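Amine oxidase (Emericella nidulans, PDB 3PGB) probably oxidises primary amines, using a copper ion and a topaquinone cofactor as other members of the copper amine oxidase family do. Local coordinates at residues I60-N66 with V340-Y346; A117-D122 with R375-E379; W241-D245 with P304-G308; L204-N208 with K301-N305; T92-N96 with K434-T438. All blocks are in the same frame, centred on the assembly; numbering follows the deposited sequence. Where two conformers were deposited one is given.

How the interactions relate
Interactions 1 and 2 are neighbours, with centres about 15 Å apart, and they touch: Glu65 N of the first lies 2.8 Å from Tyr120 OH of the second, probably a hydrogen bond. Interactions 3 and 4 share Pro304 and Asn305, and their centres are about 11 Å apart. This pair lies across the chain's centre from interactions 1 and 2; the centres of interactions 1 and 3 are about 49 Å apart. Interaction 5 stands apart, with its nearest atoms about 11 Å from interaction 1. In interaction 2 the side chain of Tyr378 is about 6 Å from a bound calcium ion. The other contacts lie away from the copper and calcium sites.

Interaction 1 (I60-N66 with V340-Y346); sequences IKAPKEN and VDAERKY
Ile60 pairs with strand 339-341, its backbone N giving a hydrogen bond to Val340 O at 3.2 Å. This continues the parallel pairing of strand 58-59. Residues 60-66 have no regular structure; after Ile60 they pass along the turn that follows Asp341, until the CA atoms of Asn66 and Arg344 are 5.4 Å apart. With CG anti to the backbone N (chi1 -174°), the Asp341 carboxylate reaches both Ala62 N and Arg344 N. Asp341 OD2 accepts from Ala62 N at 2.9 Å through its anti lone pair, in a nearly straight bond. OD1 accepts from Arg344 N, which comes from above the carboxylate plane, an Asx motif. It sits in the turn of a beta hairpin, strands 339-341 and 346-349, with a G1 beta bulge: Lys345, at positive phi, and Tyr346 both face Asp341. Arg344 extends from this turn alongside residues 62-65. Its NH1 lies 2.8 Å from Ala62 O. Glu65 bends at chi2 (-68°), which brings its end back although its CB points away. Its carboxylate comes over one face of the Arg344 guanidinium, the planes 53° apart. Glu65 OE2 forms a salt bridge with Arg344 NH2 at 2.7 Å. A second Glu65 conformer makes this bridge less certain. Asn66 ND2 donates to Arg344 O at 2.9 Å, with the acceptor in the amide plane, and also to Ile356 O. Ala62 CB stands over a face of the Tyr346 ring, 3.8 Å from its centroid, a CH-pi contact. Ile60 CD1 meets the edge of the same ring, 3.7 Å from Tyr346 CE2.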
# COMPACT_ATOMS: atom_id res chain seq x y z
N ILE A 60 15.63 -11.57 27.91
CA ILE A 60 16.86 -12.19 27.44
C ILE A 60 18.03 -11.22 27.57
O ILE A 60 17.85 -10.04 27.86
CB ILE A 60 16.74 -12.68 25.99
CG1 ILE A 60 16.38 -11.53 25.04
CG2 ILE A 60 15.69 -13.79 25.89
CD1 ILE A 60 16.75 -11.81 23.60
N LYS A 61 19.24 -11.74 27.37
CA LYS A 61 20.43 -10.90 27.31
C LYS A 61 21.04 -10.95 25.91
O LYS A 61 21.39 -12.03 25.41
CB LYS A 61 21.43 -11.28 28.40
CG LYS A 61 21.05 -10.66 29.76
CD LYS A 61 22.06 -10.94 30.87
CE LYS A 61 21.57 -10.34 32.20
NZ LYS A 61 22.58 -10.45 33.30
N ALA A 62 21.16 -9.78 25.28
CA ALA A 62 21.73 -9.67 23.94
C ALA A 62 23.13 -10.28 23.93
O ALA A 62 23.85 -10.17 24.92
CB ALA A 62 21.79 -8.22 23.50
N PRO A 63 23.51 -10.94 22.81
CA PRO A 63 24.84 -11.57 22.73
C PRO A 63 26.01 -10.59 22.81
O PRO A 63 27.11 -10.97 23.20
CB PRO A 63 24.82 -12.28 21.37
CG PRO A 63 23.76 -11.61 20.60
CD PRO A 63 22.73 -11.16 21.59
N LYS A 64 25.78 -9.34 22.43
CA LYS A 64 26.81 -8.30 22.45
C LYS A 64 26.27 -7.03 23.10
O LYS A 64 25.05 -6.87 23.21
CB LYS A 64 27.25 -8.00 21.02
CG LYS A 64 27.81 -9.19 20.28
CD LYS A 64 29.19 -9.59 20.81
CE LYS A 64 29.72 -10.82 20.09
NZ LYS A 64 31.04 -11.26 20.62
N GLU A 65 27.16 -6.15 23.53
CA GLU A 65 26.72 -4.84 24.02
C GLU A 65 26.13 -4.05 22.85
O GLU A 65 26.43 -4.31 21.69
CB GLU A 65 27.87 -4.07 24.68
CG GLU A 65 28.22 -4.58 26.08
CD GLU A 65 27.12 -4.30 27.10
OE1 GLU A 65 26.22 -3.47 26.81
OE2 GLU A 65 27.16 -4.90 28.19
N ASN A 66 25.24 -3.11 23.18
CA ASN A 66 24.64 -2.26 22.16
C ASN A 66 25.55 -1.05 21.98
O ASN A 66 25.49 -0.08 22.73
CB ASN A 66 23.22 -1.86 22.55
CG ASN A 66 22.51 -1.04 21.48
OD1 ASN A 66 23.13 -0.33 20.69
ND2 ASN A 66 21.19 -1.12 21.46
N VAL A 340 13.02 -9.41 24.78
CA VAL A 340 13.64 -8.10 24.87
C VAL A 340 14.74 -8.07 25.93
O VAL A 340 14.58 -8.64 27.02
CB VAL A 340 12.61 -7.02 25.22
CG1 VAL A 340 13.29 -5.72 25.62
CG2 VAL A 340 11.65 -6.79 24.06
N ASP A 341 15.85 -7.42 25.59
CA ASP A 341 16.84 -6.98 26.57
C ASP A 341 16.61 -5.49 26.75
O ASP A 341 16.92 -4.69 25.87
CB ASP A 341 18.26 -7.26 26.06
CG ASP A 341 19.34 -6.97 27.10
OD1 ASP A 341 19.11 -6.15 28.03
OD2 ASP A 341 20.46 -7.54 26.96
N ALA A 342 16.03 -5.12 27.89
CA ALA A 342 15.70 -3.73 28.16
C ALA A 342 16.94 -2.86 28.35
O ALA A 342 16.94 -1.69 27.96
CB ALA A 342 14.80 -3.64 29.39
N GLU A 343 17.99 -3.42 28.94
CA GLU A 343 19.22 -2.68 29.21
C GLU A 343 20.02 -2.47 27.92
O GLU A 343 20.57 -1.39 27.70
CB GLU A 343 20.07 -3.39 30.27
N ARG A 344 20.06 -3.49 27.06
CA ARG A 344 20.76 -3.39 25.78
C ARG A 344 19.84 -3.03 24.60
O ARG A 344 20.30 -3.02 23.46
CB ARG A 344 21.53 -4.68 25.48
CG ARG A 344 22.57 -5.00 26.55
CD ARG A 344 23.50 -6.12 26.14
NE ARG A 344 24.53 -6.35 27.15
CZ ARG A 344 25.44 -7.33 27.09
NH1 ARG A 344 25.47 -8.19 26.07
NH2 ARG A 344 26.34 -7.45 28.07
N LYS A 345 18.57 -2.73 24.87
CA LYS A 345 17.63 -2.28 23.85
C LYS A 345 17.67 -3.21 22.63
O LYS A 345 17.87 -2.78 21.49
CB LYS A 345 17.95 -0.83 23.45
CG LYS A 345 17.95 0.17 24.63
CD LYS A 345 16.54 0.65 24.94
CE LYS A 345 16.45 1.42 26.27
NZ LYS A 345 15.07 2.00 26.49
N TYR A 346 17.48 -4.49 22.89
CA TYR A 346 17.65 -5.53 21.89
C TYR A 346 16.36 -6.34 21.84
O TYR A 346 15.76 -6.59 22.88
CB TYR A 346 18.84 -6.41 22.29
CG TYR A 346 19.06 -7.65 21.46
CD1 TYR A 346 19.56 -7.56 20.18
CD2 TYR A 346 18.80 -8.92 21.98
CE1 TYR A 346 19.78 -8.70 19.41
CE2 TYR A 346 19.02 -10.07 21.23
CZ TYR A 346 19.51 -9.95 19.94
OH TYR A 346 19.73 -11.07 19.18

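Interaction 2 (A117-D122 with R375-E379); sequences AIPYLD and RVLYE
Ile118 and Tyr378 mark the closer end of the approach, with CA atoms 8.7 Å apart, and Asp122 and Arg375 the other, at 10.2 Å, so helix 114-122 and the turning chain at 375-379 meet through side chains. Arg375 reaches out to Asp122 and holds it end-on with two nitrogens. Arg375 NH2 donates to Asp122 OD1 at 2.9 Å, and Arg375 NH1 donates to Asp122 OD2 at 3.2 Å in an almost straight bond. The carboxylate and guanidinium planes are only 13° apart, and both bonds come in on the syn side of the oxygens. A bend at chi3 (-54°) in the otherwise extended Arg375 turns its guanidinium edge to Asp122. Its NE has a second acidic partner, Asp368, which helps fix the rotation of the guanidinium. Ile118 CD1 lies over one guanidinium face, 3.5 Å from Arg375 NH1, and also touches the ring of Tyr378 at CD1. Ala117 CB meets the edge of that ring, 3.2 Å from Tyr378 OH. The hydroxyl is hydrogen-bonded to Trp68 NE1. Tyr378 also packs on Asp541 and Asp543, ligands of a calcium ion about 6 Å from its side chain. The pairing is a bidentate arginine-carboxylate salt bridge; it joins a helix from the N-terminal part of the chain to the beta sandwich of the copper amine oxidase enzyme domain, beside its calcium site.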
# COMPACT_ATOMS: atom_id res chain seq x y z
N ALA A 117 32.69 -2.08 14.52
CA ALA A 117 31.52 -2.80 15.02
C ALA A 117 31.47 -4.26 14.54
O ALA A 117 31.22 -5.16 15.33
CB ALA A 117 30.26 -2.08 14.64
N ILE A 118 31.74 -4.47 13.25
CA ILE A 118 31.59 -5.80 12.64
C ILE A 118 32.49 -6.87 13.29
O ILE A 118 32.01 -7.97 13.58
CB ILE A 118 31.81 -5.76 11.10
CG1 ILE A 118 30.68 -4.97 10.42
CG2 ILE A 118 31.89 -7.18 10.53
CD1 ILE A 118 29.38 -5.74 10.28
N PRO A 119 33.78 -6.56 13.51
CA PRO A 119 34.65 -7.53 14.21
C PRO A 119 34.25 -7.80 15.67
O PRO A 119 34.51 -8.89 16.18
CB PRO A 119 36.04 -6.87 14.15
CG PRO A 119 35.96 -5.93 12.99
CD PRO A 119 34.56 -5.42 12.99
N TYR A 120 33.64 -6.81 16.34
CA TYR A 120 33.10 -7.02 17.68
C TYR A 120 31.87 -7.94 17.66
O TYR A 120 31.75 -8.82 18.50
CB TYR A 120 32.74 -5.70 18.36
CG TYR A 120 31.98 -5.88 19.66
CD1 TYR A 120 32.54 -6.56 20.73
CD2 TYR A 120 30.69 -5.38 19.81
CE1 TYR A 120 31.85 -6.74 21.92
CE2 TYR A 120 29.99 -5.55 21.01
CZ TYR A 120 30.58 -6.24 22.05
OH TYR A 120 29.90 -6.42 23.24
N LEU A 121 30.97 -7.72 16.71
CA LEU A 121 29.76 -8.54 16.57
C LEU A 121 30.07 -9.94 16.05
O LEU A 121 29.55 -10.92 16.57
CB LEU A 121 28.74 -7.87 15.64
CG LEU A 121 28.16 -6.54 16.11
CD1 LEU A 121 27.34 -5.89 14.99
CD2 LEU A 121 27.32 -6.72 17.38
N ASP A 122 30.93 -10.03 15.03
CA ASP A 122 31.19 -11.30 14.34
C ASP A 122 32.39 -12.09 14.87
O ASP A 122 32.59 -13.23 14.46
CB ASP A 122 31.36 -11.05 12.84
CG ASP A 122 30.11 -10.46 12.19
OD1 ASP A 122 29.07 -10.38 12.88
OD2 ASP A 122 30.17 -10.08 11.00
N ARG A 375 22.78 -12.01 9.23
CA ARG A 375 22.55 -10.58 9.04
C ARG A 375 22.05 -10.30 7.62
O ARG A 375 22.56 -10.86 6.66
CB ARG A 375 23.84 -9.78 9.31
CG ARG A 375 23.64 -8.27 9.17
CD ARG A 375 24.89 -7.47 9.54
NE ARG A 375 25.38 -7.82 10.88
CZ ARG A 375 26.56 -8.37 11.16
NH1 ARG A 375 27.45 -8.64 10.21
NH2 ARG A 375 26.86 -8.64 12.42
N VAL A 376 21.04 -9.43 7.51
CA VAL A 376 20.59 -8.93 6.22
C VAL A 376 20.81 -7.42 6.10
O VAL A 376 21.03 -6.92 5.00
CB VAL A 376 19.11 -9.29 5.92
CG1 VAL A 376 18.75 -10.63 6.56
CG2 VAL A 376 18.18 -8.19 6.38
N LEU A 377 20.74 -6.70 7.22
CA LEU A 377 21.00 -5.26 7.25
C LEU A 377 21.83 -4.89 8.48
O LEU A 377 21.44 -5.16 9.61
CB LEU A 377 19.67 -4.49 7.30
CG LEU A 377 18.77 -4.52 6.05
CD1 LEU A 377 17.30 -4.65 6.43
CD2 LEU A 377 18.99 -3.28 5.20
N TYR A 378 22.99 -4.28 8.24
CA TYR A 378 23.81 -3.75 9.34
C TYR A 378 23.11 -2.56 9.99
O TYR A 378 23.20 -2.38 11.20
CB TYR A 378 25.21 -3.34 8.85
CG TYR A 378 26.02 -2.60 9.89
CD1 TYR A 378 26.65 -3.28 10.93
CD2 TYR A 378 26.13 -1.21 9.86
CE1 TYR A 378 27.38 -2.60 11.90
CE2 TYR A 378 26.85 -0.52 10.82
CZ TYR A 378 27.47 -1.22 11.84
OH TYR A 378 28.18 -0.54 12.80
N GLU A 379 22.44 -1.75 9.17
CA GLU A 379 21.84 -0.50 9.62
C GLU A 379 20.63 -0.12 8.75
O GLU A 379 20.69 -0.22 7.53
CB GLU A 379 22.88 0.62 9.58
CG GLU A 379 22.36 1.97 10.09
CD GLU A 379 23.35 3.12 9.91
OE1 GLU A 379 23.07 4.22 10.43
OE2 GLU A 379 24.40 2.93 9.23

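Interaction 3 (W241-D245 with P304-G308); sequences WNMAD and PNVDG
Asn242 turns its amide onto the backbone of Asn305; Pro304 CB and Val306 CG1 both lie near its ND2. Asn242 ND2 donates to Asn305 O at 2.8 Å, with an angle of 165° at the hydrogen. The acceptor lies in the amide plane of Asn242, but the donor stands well above the carbonyl plane. Pro304 CB is 3.8 Å from ND2 of Asn242, and Val306 CG1 is 3.9 Å from the same nitrogen. The touching parts, 242-245 and 304-307, run in nearly the same direction, 20° apart end to end. Residues 241-242 end strand 235-242 of a five-stranded antiparallel sheet, which probably corresponds to the N3 domain of copper amine oxidases. Residues 304-308 belong to the long loop between helix 287-294 and strand 329-331. Further along, Asp307 reaches the backbone of residue 245. Asp245 N donates to Asp307 OD2 at 3.1 Å, in an almost straight bond from the anti side. The two carboxylates come close as well: OD2 of Asp245 is 3.4 Å from OD2 of Asp307, and both are acceptors. His312 NE2 also bonds Asp307 OD2 and may ease this repulsion, while Ser250 OG holds Asp307 OD1.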
# COMPACT_ATOMS: atom_id res chain seq x y z
N TRP A 241 0.83 36.15 10.94
CA TRP A 241 -0.15 35.09 11.15
C TRP A 241 -1.11 35.49 12.26
O TRP A 241 -0.73 36.25 13.16
CB TRP A 241 0.53 33.78 11.56
CG TRP A 241 1.58 33.30 10.63
CD1 TRP A 241 2.83 33.83 10.46
CD2 TRP A 241 1.51 32.16 9.77
NE1 TRP A 241 3.53 33.10 9.53
CE2 TRP A 241 2.74 32.07 9.10
CE3 TRP A 241 0.51 31.22 9.50
CZ2 TRP A 241 3.00 31.06 8.17
CZ3 TRP A 241 0.77 30.22 8.57
CH2 TRP A 241 2.01 30.15 7.92
N ASN A 242 -2.33 34.98 12.21
CA ASN A 242 -3.26 35.07 13.35
C ASN A 242 -2.92 34.02 14.40
O ASN A 242 -2.48 32.93 14.08
CB ASN A 242 -4.72 34.91 12.91
CG ASN A 242 -5.54 36.18 13.07
OD1 ASN A 242 -5.24 37.03 13.92
ND2 ASN A 242 -6.60 36.31 12.27
N MET A 243 -3.12 34.37 15.67
CA MET A 243 -2.85 33.46 16.76
C MET A 243 -4.05 32.54 17.00
O MET A 243 -5.20 32.94 16.79
CB MET A 243 -2.49 34.23 18.04
CG MET A 243 -1.06 34.77 18.03
SD MET A 243 -0.52 35.53 19.58
CE MET A 243 -0.46 34.11 20.68
N ALA A 244 -3.77 31.32 17.42
CA ALA A 244 -4.80 30.34 17.75
C ALA A 244 -5.36 30.65 19.12
O ALA A 244 -4.70 31.31 19.92
CB ALA A 244 -4.24 28.93 17.72
N ASP A 245 -6.57 30.16 19.38
CA ASP A 245 -7.18 30.29 20.71
C ASP A 245 -6.35 29.51 21.73
O ASP A 245 -5.57 28.62 21.36
CB ASP A 245 -8.62 29.78 20.70
CG ASP A 245 -9.52 30.54 19.72
OD1 ASP A 245 -9.25 31.74 19.45
OD2 ASP A 245 -10.50 29.94 19.22
N PRO A 304 -8.91 38.24 6.97
CA PRO A 304 -8.07 37.31 7.70
C PRO A 304 -8.64 35.90 7.78
O PRO A 304 -9.84 35.70 7.55
CB PRO A 304 -8.06 37.90 9.11
CG PRO A 304 -9.37 38.53 9.24
CD PRO A 304 -9.68 39.10 7.88
N ASN A 305 -7.78 34.95 8.12
CA ASN A 305 -8.22 33.66 8.60
C ASN A 305 -8.26 33.74 10.12
O ASN A 305 -7.25 34.02 10.74
CB ASN A 305 -7.24 32.56 8.16
CG ASN A 305 -7.22 32.36 6.66
OD1 ASN A 305 -8.18 31.84 6.08
ND2 ASN A 305 -6.13 32.76 6.02
N VAL A 306 -9.43 33.52 10.71
CA VAL A 306 -9.56 33.53 12.17
C VAL A 306 -9.88 32.14 12.69
O VAL A 306 -10.62 31.37 12.06
CB VAL A 306 -10.62 34.55 12.64
CG1 VAL A 306 -10.42 35.88 11.94
CG2 VAL A 306 -12.02 34.03 12.41
N ASP A 307 -9.31 31.81 13.85
CA ASP A 307 -9.46 30.49 14.44
C ASP A 307 -10.91 30.20 14.81
O ASP A 307 -11.68 31.11 15.15
CB ASP A 307 -8.57 30.35 15.68
CG ASP A 307 -8.26 28.89 16.02
OD1 ASP A 307 -8.16 28.07 15.09
OD2 ASP A 307 -8.10 28.56 17.22
N GLY A 308 -11.27 28.93 14.73
CA GLY A 308 -12.61 28.46 15.03
C GLY A 308 -12.64 26.94 14.98
O GLY A 308 -11.64 26.31 14.63

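Interaction 4 (L204-N208 with K301-N305); sequences LDLWN and KLKPN
Asp205 and Lys301 make the charged part of the contact. Lys301 NZ donates to Asp205 OD2 at 2.7 Å, on the syn lone pair of that oxygen, and the two side chains cross at about a right angle. The extended lysine chain spans the gap. Tyr294 OH is a second partner of Asp205 OD2. Two waters make the indirect polar part, and both donate to the carbonyl O of Leu302. One also donates to Leu206 O at 2.6 Å, near the end of the helix. The other accepts from Trp207 NE1 at 2.9 Å and sits in the plane of the indole, at its edge. Direct approach is longer, with Trp207 NE1 4.2 Å from Leu302 O. The apolar part is small. Pro304 CB touches Trp207 CD1 at 3.5 Å, the proline ring and the indole lying alongside with opposite directions. Leu206 CD1 rests on the aliphatic part of Lys301, 3.9 Å from its CB. The C-terminal part of helix 200-207 packs against the loop that follows helix 287-294. Leu206 and Lys301 both touch Tyr294 of that helix, while Trp207 and Pro304 lie on Leu256 of strand 255-263.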
# COMPACT_ATOMS: atom_id res chain seq x y z
N LEU A 204 -4.20 46.70 12.49
CA LEU A 204 -5.45 46.85 13.24
C LEU A 204 -6.63 46.97 12.28
O LEU A 204 -7.70 46.40 12.53
CB LEU A 204 -5.40 48.10 14.14
CG LEU A 204 -5.00 47.88 15.60
CD1 LEU A 204 -4.68 49.21 16.27
CD2 LEU A 204 -6.11 47.14 16.36
N ASP A 205 -6.44 47.71 11.20
CA ASP A 205 -7.50 47.92 10.21
C ASP A 205 -7.76 46.67 9.37
O ASP A 205 -8.88 46.43 8.91
CB ASP A 205 -7.13 49.08 9.29
CG ASP A 205 -8.31 49.57 8.47
OD1 ASP A 205 -9.33 49.95 9.09
OD2 ASP A 205 -8.21 49.59 7.23
N LEU A 206 -6.72 45.86 9.19
CA LEU A 206 -6.77 44.73 8.29
C LEU A 206 -7.39 43.53 9.00
O LEU A 206 -8.25 42.85 8.44
CB LEU A 206 -5.35 44.41 7.79
CG LEU A 206 -5.08 44.06 6.32
CD1 LEU A 206 -5.98 44.80 5.35
CD2 LEU A 206 -3.62 44.37 6.00
N TRP A 207 -6.96 43.29 10.24
CA TRP A 207 -7.35 42.09 10.99
C TRP A 207 -7.67 42.31 12.48
O TRP A 207 -7.70 41.34 13.25
CB TRP A 207 -6.23 41.06 10.90
CG TRP A 207 -5.51 40.99 9.60
CD1 TRP A 207 -6.02 40.64 8.39
CD2 TRP A 207 -4.12 41.25 9.39
NE1 TRP A 207 -5.04 40.67 7.43
CE2 TRP A 207 -3.86 41.05 8.02
CE3 TRP A 207 -3.07 41.64 10.22
CZ2 TRP A 207 -2.59 41.22 7.46
CZ3 TRP A 207 -1.80 41.82 9.67
CH2 TRP A 207 -1.58 41.61 8.30
N ASN A 208 -7.90 43.56 12.90
CA ASN A 208 -8.11 43.90 14.33
C ASN A 208 -7.01 43.32 15.23
O ASN A 208 -7.30 42.82 16.31
CB ASN A 208 -9.50 43.44 14.82
CG ASN A 208 -10.65 44.20 14.16
OD1 ASN A 208 -10.47 45.30 13.64
ND2 ASN A 208 -11.84 43.61 14.19
N LYS A 301 -8.56 45.48 0.43
CA LYS A 301 -8.24 44.92 1.73
C LYS A 301 -8.84 43.53 1.77
O LYS A 301 -10.04 43.38 1.52
CB LYS A 301 -8.83 45.78 2.84
CG LYS A 301 -8.28 47.19 2.87
CD LYS A 301 -8.99 48.06 3.91
CE LYS A 301 -8.43 49.48 3.91
NZ LYS A 301 -9.17 50.42 4.80
N LEU A 302 -8.02 42.53 2.07
CA LEU A 302 -8.47 41.13 2.06
C LEU A 302 -8.61 40.57 3.48
O LEU A 302 -7.88 40.95 4.39
CB LEU A 302 -7.51 40.27 1.23
CG LEU A 302 -7.36 40.70 -0.23
CD1 LEU A 302 -6.30 39.86 -0.94
CD2 LEU A 302 -8.68 40.62 -0.98
N LYS A 303 -9.55 39.64 3.64
CA LYS A 303 -9.98 39.17 4.96
C LYS A 303 -8.96 38.23 5.63
O LYS A 303 -8.25 37.49 4.95
CB LYS A 303 -11.33 38.44 4.85
CG LYS A 303 -12.51 39.30 4.37
CD LYS A 303 -13.71 38.40 4.02
CE LYS A 303 -14.81 39.12 3.22
NZ LYS A 303 -15.77 39.84 4.10
N PRO A 304 -8.91 38.24 6.97
CA PRO A 304 -8.07 37.31 7.70
C PRO A 304 -8.64 35.90 7.78
O PRO A 304 -9.84 35.70 7.55
CB PRO A 304 -8.06 37.90 9.11
CG PRO A 304 -9.37 38.53 9.24
CD PRO A 304 -9.68 39.10 7.88
N ASN A 305 -7.78 34.95 8.12
CA ASN A 305 -8.22 33.66 8.60
C ASN A 305 -8.26 33.74 10.12
O ASN A 305 -7.25 34.02 10.74
CB ASN A 305 -7.24 32.56 8.16
CG ASN A 305 -7.22 32.36 6.66
OD1 ASN A 305 -8.18 31.84 6.08
ND2 ASN A 305 -6.13 32.76 6.02
O HOH W 1 -9.26 42.63 6.00
O HOH W 2 -5.03 39.90 4.61

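Interaction 5 (T92-N96 with K434-T438); sequences TTTEN and KDEET
Glu436 reaches across to Thr94 with its carboxylate. It starts in the two-residue type I' turn of a beta hairpin, between strands 426-434 and 437-451, where Asp435 and Glu436 both have positive phi. CB points toward residues 92-96. CG lies beside the backbone N, and an unusual second torsion (chi2 93°) bends the chain so that the carboxylate faces Thr94. Phe84 of helix 73-84 packs against this side chain. Glu436 CD is 3.4 Å from both N and OG1 of Thr94. Glu436 OE1 accepts from Thr94 N at 2.9 Å, on its syn side and 21° out of the carboxylate plane. Glu436 OE1 also rests 3.5 Å from Thr93 CB. Glu436 OE2 accepts from Thr94 OG1 at 2.8 Å, again on the syn side but 30° out of plane. A weak bond from Thr94 N reaches OE2 as well. A water donates to Glu436 OE2 and also to Thr92 O, the latter 2.6 Å from the water, tying the acid to a second residue of the loop. Beside it, Thr94 CG2 touches Asp435 OD1 at 3.6 Å, and Asp435 OD2 is held by Lys434 NZ. Thr94 begins three residues with helical backbone angles. The loop meets the hairpin with a fork of backbone N-H and hydroxyl, both from one threonine. Glu436 is buried, yet both its oxygens are supplied with donors. The donors gathered on its oxygens would probably favour the ionised carboxylate, though the Asp435 carboxylate lies nearby.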
# COMPACT_ATOMS: atom_id res chain seq x y z
N THR A 92 29.32 28.58 28.42
CA THR A 92 28.36 29.06 29.41
C THR A 92 27.14 28.14 29.43
O THR A 92 26.74 27.63 28.38
CB THR A 92 27.89 30.49 29.07
OG1 THR A 92 29.00 31.39 29.11
CG2 THR A 92 26.82 30.97 30.05
N THR A 93 26.56 27.92 30.61
CA THR A 93 25.35 27.11 30.73
C THR A 93 24.18 27.84 30.09
O THR A 93 24.16 29.08 30.02
CB THR A 93 24.99 26.79 32.21
OG1 THR A 93 24.50 27.98 32.86
CG2 THR A 93 26.19 26.24 32.97
N THR A 94 23.20 27.07 29.63
CA THR A 94 22.00 27.61 28.99
C THR A 94 21.24 28.60 29.88
O THR A 94 20.78 29.63 29.40
CB THR A 94 21.04 26.47 28.60
OG1 THR A 94 21.74 25.52 27.79
CG2 THR A 94 19.84 27.01 27.83
N GLU A 95 21.13 28.28 31.16
CA GLU A 95 20.42 29.13 32.13
C GLU A 95 21.06 30.52 32.22
O GLU A 95 20.36 31.53 32.30
CB GLU A 95 20.41 28.46 33.51
CG GLU A 95 19.32 28.95 34.47
CD GLU A 95 19.41 28.29 35.85
OE1 GLU A 95 20.40 28.56 36.57
OE2 GLU A 95 18.49 27.52 36.22
N ASN A 96 22.39 30.55 32.22
CA ASN A 96 23.15 31.80 32.23
C ASN A 96 23.34 32.41 30.84
O ASN A 96 23.69 33.59 30.73
CB ASN A 96 24.53 31.58 32.85
CG ASN A 96 24.46 31.20 34.32
OD1 ASN A 96 23.63 31.72 35.06
ND2 ASN A 96 25.33 30.29 34.74
N LYS A 434 19.33 18.09 25.91
CA LYS A 434 19.31 19.50 25.56
C LYS A 434 19.42 20.38 26.82
O LYS A 434 18.89 20.03 27.87
CB LYS A 434 18.08 19.88 24.72
CG LYS A 434 16.83 20.33 25.49
CD LYS A 434 15.82 20.97 24.53
CE LYS A 434 14.48 21.31 25.19
NZ LYS A 434 14.24 22.78 25.29
N ASP A 435 20.11 21.50 26.69
CA ASP A 435 20.20 22.50 27.75
C ASP A 435 20.73 21.91 29.06
O ASP A 435 20.15 22.11 30.12
CB ASP A 435 18.83 23.16 27.96
CG ASP A 435 18.23 23.69 26.66
OD1 ASP A 435 18.99 24.15 25.79
OD2 ASP A 435 16.99 23.65 26.51
N GLU A 436 21.84 21.18 28.97
CA GLU A 436 22.45 20.49 30.11
C GLU A 436 21.45 19.63 30.89
O GLU A 436 21.52 19.52 32.12
CB GLU A 436 23.13 21.50 31.05
CG GLU A 436 24.20 22.35 30.38
CD GLU A 436 23.66 23.67 29.87
OE1 GLU A 436 23.02 24.39 30.67
OE2 GLU A 436 23.88 24.00 28.68
N GLU A 437 20.51 19.02 30.16
CA GLU A 437 19.44 18.22 30.74
C GLU A 437 19.24 16.96 29.92
O GLU A 437 19.42 16.98 28.70
CB GLU A 437 18.13 19.01 30.76
CG GLU A 437 18.13 20.30 31.59
CD GLU A 437 16.94 21.21 31.28
OE1 GLU A 437 16.41 21.16 30.14
OE2 GLU A 437 16.53 21.99 32.17
N THR A 438 18.86 15.87 30.57
CA THR A 438 18.39 14.69 29.86
C THR A 438 16.88 14.66 29.98
O THR A 438 16.33 14.61 31.08
CB THR A 438 18.98 13.41 30.41
OG1 THR A 438 20.40 13.46 30.26
CG2 THR A 438 18.45 12.19 29.65
O HOH W 3 25.97 25.38 27.25